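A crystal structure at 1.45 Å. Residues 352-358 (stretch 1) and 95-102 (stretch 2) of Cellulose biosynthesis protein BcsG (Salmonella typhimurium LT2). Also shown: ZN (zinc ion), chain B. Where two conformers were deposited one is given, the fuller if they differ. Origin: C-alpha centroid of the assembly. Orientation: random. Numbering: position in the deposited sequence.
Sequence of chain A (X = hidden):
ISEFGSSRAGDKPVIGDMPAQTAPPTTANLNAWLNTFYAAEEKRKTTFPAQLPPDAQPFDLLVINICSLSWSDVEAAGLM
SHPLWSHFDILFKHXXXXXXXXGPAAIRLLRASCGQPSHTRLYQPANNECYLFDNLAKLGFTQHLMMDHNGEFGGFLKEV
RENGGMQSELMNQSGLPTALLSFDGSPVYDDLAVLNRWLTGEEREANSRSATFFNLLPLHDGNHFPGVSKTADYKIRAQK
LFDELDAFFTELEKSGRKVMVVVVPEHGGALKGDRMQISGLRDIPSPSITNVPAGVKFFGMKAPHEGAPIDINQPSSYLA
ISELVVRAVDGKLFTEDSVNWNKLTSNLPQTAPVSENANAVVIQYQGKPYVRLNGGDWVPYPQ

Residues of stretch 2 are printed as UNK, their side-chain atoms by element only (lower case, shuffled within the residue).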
# COMPACT_ATOMS: atom_id res chain seq x y z
N ALA A 352 -1.98 3.53 13.98
CA ALA A 352 -0.67 3.83 14.57
C ALA A 352 0.43 3.15 13.74
O ALA A 352 0.19 2.06 13.16
CB ALA A 352 -0.61 3.37 16.04
N PRO A 353 1.62 3.79 13.67
CA PRO A 353 2.73 3.21 12.88
C PRO A 353 3.47 2.12 13.63
O PRO A 353 4.45 2.34 14.29
CB PRO A 353 3.63 4.43 12.62
CG PRO A 353 3.41 5.27 13.82
CD PRO A 353 1.92 5.17 14.10
N VAL A 354 2.92 0.94 13.54
CA VAL A 354 3.50 -0.26 14.12
C VAL A 354 3.99 -1.11 12.96
O VAL A 354 3.25 -1.31 11.98
CB VAL A 354 2.43 -1.04 14.91
CG1 VAL A 354 2.98 -2.39 15.38
CG2 VAL A 354 1.92 -0.17 16.08
N SER A 355 5.22 -1.61 13.05
CA SER A 355 5.76 -2.42 11.96
C SER A 355 6.42 -3.66 12.52
O SER A 355 7.00 -3.61 13.63
CB SER A 355 6.80 -1.63 11.16
OG SER A 355 6.20 -0.46 10.63
N GLU A 356 6.33 -4.75 11.78
CA GLU A 356 6.88 -6.01 12.26
C GLU A 356 7.43 -6.84 11.18
O GLU A 356 6.95 -6.83 10.05
CB GLU A 356 5.78 -6.91 12.87
CG GLU A 356 4.89 -6.25 13.85
CD GLU A 356 4.01 -7.23 14.59
OE1 GLU A 356 4.29 -8.48 14.69
OE2 GLU A 356 3.04 -6.67 15.09
N ASN A 357 8.48 -7.58 11.55
CA ASN A 357 8.91 -8.77 10.80
C ASN A 357 8.84 -9.92 11.82
O ASN A 357 8.51 -9.68 12.98
CB ASN A 357 10.32 -8.58 10.23
CG ASN A 357 10.44 -7.35 9.31
OD1 ASN A 357 9.52 -6.98 8.59
ND2 ASN A 357 11.63 -6.76 9.30
N ALA A 358 9.18 -11.15 11.44
CA ALA A 358 9.08 -12.31 12.37
C ALA A 358 9.74 -12.05 13.71
O ALA A 358 9.21 -12.44 14.76
CB ALA A 358 9.64 -13.58 11.76
N UNK A 95 1.95 7.24 5.67
CA UNK A 95 1.44 5.89 5.44
C UNK A 95 2.50 4.89 5.87
O UNK A 95 3.63 4.95 5.38
c UNK A 95 0.36 2.04 3.28
c UNK A 95 -0.98 4.49 3.46
c UNK A 95 -1.67 3.34 3.13
c UNK A 95 -1.02 2.11 3.06
c UNK A 95 1.07 3.20 3.56
c UNK A 95 1.14 5.71 3.94
c UNK A 95 0.40 4.45 3.63
N UNK A 96 2.13 4.00 6.78
CA UNK A 96 3.08 3.01 7.30
C UNK A 96 2.86 1.67 6.64
O UNK A 96 1.77 1.13 6.64
c UNK A 96 3.97 2.04 9.43
c UNK A 96 2.89 2.88 8.80
n UNK A 96 3.60 0.90 10.03
o UNK A 96 5.15 2.43 9.37
N UNK A 97 3.94 1.09 6.11
CA UNK A 97 3.81 -0.18 5.39
C UNK A 97 3.71 -1.41 6.31
O UNK A 97 3.36 -2.49 5.84
o UNK A 97 6.16 -0.62 5.15
c UNK A 97 4.98 -0.39 4.42
N UNK A 98 4.01 -1.24 7.59
CA UNK A 98 3.81 -2.31 8.57
C UNK A 98 4.89 -3.37 8.63
O UNK A 98 4.77 -4.26 9.48
N UNK A 99 5.90 -3.30 7.75
CA UNK A 99 6.94 -4.34 7.64
C UNK A 99 8.00 -3.87 6.71
O UNK A 99 7.80 -2.87 5.97
c UNK A 99 6.30 -5.66 7.11
o UNK A 99 7.31 -6.68 7.06
c UNK A 99 5.69 -5.46 5.73
N UNK A 100 9.16 -4.54 6.75
CA UNK A 100 10.21 -4.19 5.80
C UNK A 100 10.56 -5.31 4.83
O UNK A 100 11.56 -5.17 4.11
o UNK A 100 11.94 -4.59 7.46
c UNK A 100 11.43 -3.66 6.51
N UNK A 101 9.72 -6.36 4.76
CA UNK A 101 9.94 -7.47 3.82
C UNK A 101 8.81 -7.57 2.82
O UNK A 101 7.67 -7.22 3.13
o UNK A 101 14.68 -9.56 7.89
c UNK A 101 13.69 -8.54 5.91
c UNK A 101 12.55 -8.38 5.10
c UNK A 101 13.58 -9.32 7.05
c UNK A 101 11.25 -9.69 6.62
c UNK A 101 12.38 -9.91 7.41
c UNK A 101 11.32 -8.93 5.46
c UNK A 101 10.08 -8.79 4.58
N UNK A 102 9.13 -8.07 1.62
CA UNK A 102 8.18 -8.04 0.52
C UNK A 102 6.97 -8.94 0.72
O UNK A 102 5.83 -8.51 0.49
c UNK A 102 8.87 -8.48 -0.77
o UNK A 102 10.01 -7.68 -1.05
ZN ZN B . 10.08 -5.73 -1.48
O HOH W 1 0.75 0.74 10.72
O HOH W 2 12.29 -6.82 -1.09

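Position 95 carries seven side-chain carbons, one leading into a ring of six, with no heteroatom. The ring makes no contact with stretch 1 and is buried. A methylene bearing a plain six-carbon ring identifies Phe 95.

At position 96 there are four side-chain atoms: a first carbon, then a second that carries one oxygen and one nitrogen. The CA-to-CB bond points toward stretch 1, and the second carbon lies 4.0 Å from CB of Pro 353. Its nitrogen approaches the hydroxyl of Ser 355, as an amide NH2 would, whereas a carboxylate would show two oxygens. The residue is Asn 96. Its ND2 donates to OG of Ser 355 at 3.0 Å and also to water 1, which in turn donates to the backbone O of Ala 352, so the amide reaches Ser 355 directly and the start of stretch 1, at Ala 352, through water 1.

Position 97 has one carbon followed by one oxygen, and its CB points away from stretch 1. The oxygen turns back into its own stretch and donates to the backbone O of position 99 at 2.9 Å. A single hydroxymethyl group makes this Ser 97.

No side-chain atoms follow CA at position 98, and phi is 81°, a value that favours glycine. The bare backbone lies close to stretch 1, with its CA 3.9 Å from CA of Ser 355. This is Gly 98, whose O accepts a hydrogen bond from N of Glu 356 at 2.8 Å and receives a CA-H...O contact from CA of Ser 355 at 3.2 Å.

Position 99 branches at its first carbon into one oxygen and one carbon, and the oxygen lies near both O of Glu 356 and OD1 of Asn 357. The branching is the pattern of Thr 99. Its OG1 lies 3.0 Å from O of Glu 356 and 2.7 Å from OD1 of Asn 357, two acceptors competing for one hydroxyl proton.

Position 100 again shows one carbon and one oxygen, the oxygen 2.9 Å from ND2 of Asn 357; it is Ser 100. Here OG accepts from that ND2, while the backbone N of Ser 100 donates to OD1 of Asn 357 at 3.1 Å.

At position 101 a carbon leads to a six-carbon ring bearing one oxygen, and ND2 of Asn 357 lies over one face of the ring. These atoms define Tyr 101. The closest approach is 3.7 Å, from CG of Asn 357 to CD2 of Tyr 101.

Position 102 has one carbon and one oxygen, but sits out of reach of stretch 1. Its oxygen instead binds the zinc ion; as Ser 102, it places OG 2.0 Å from ZN.

The two segments run nearly parallel, 9° apart, and bury 367 Å² in total. Asn 96 secures one end through Ser 355, and the carbonyl of Gly 98 anchors the middle through Glu 356. At the other end the CA-to-CB bond of Asn 357 points toward stretch 2, where its amide pairs with both the backbone N and the hydroxyl of Ser 100.

Stretch 2, residues 95-102: FNSGTSYS
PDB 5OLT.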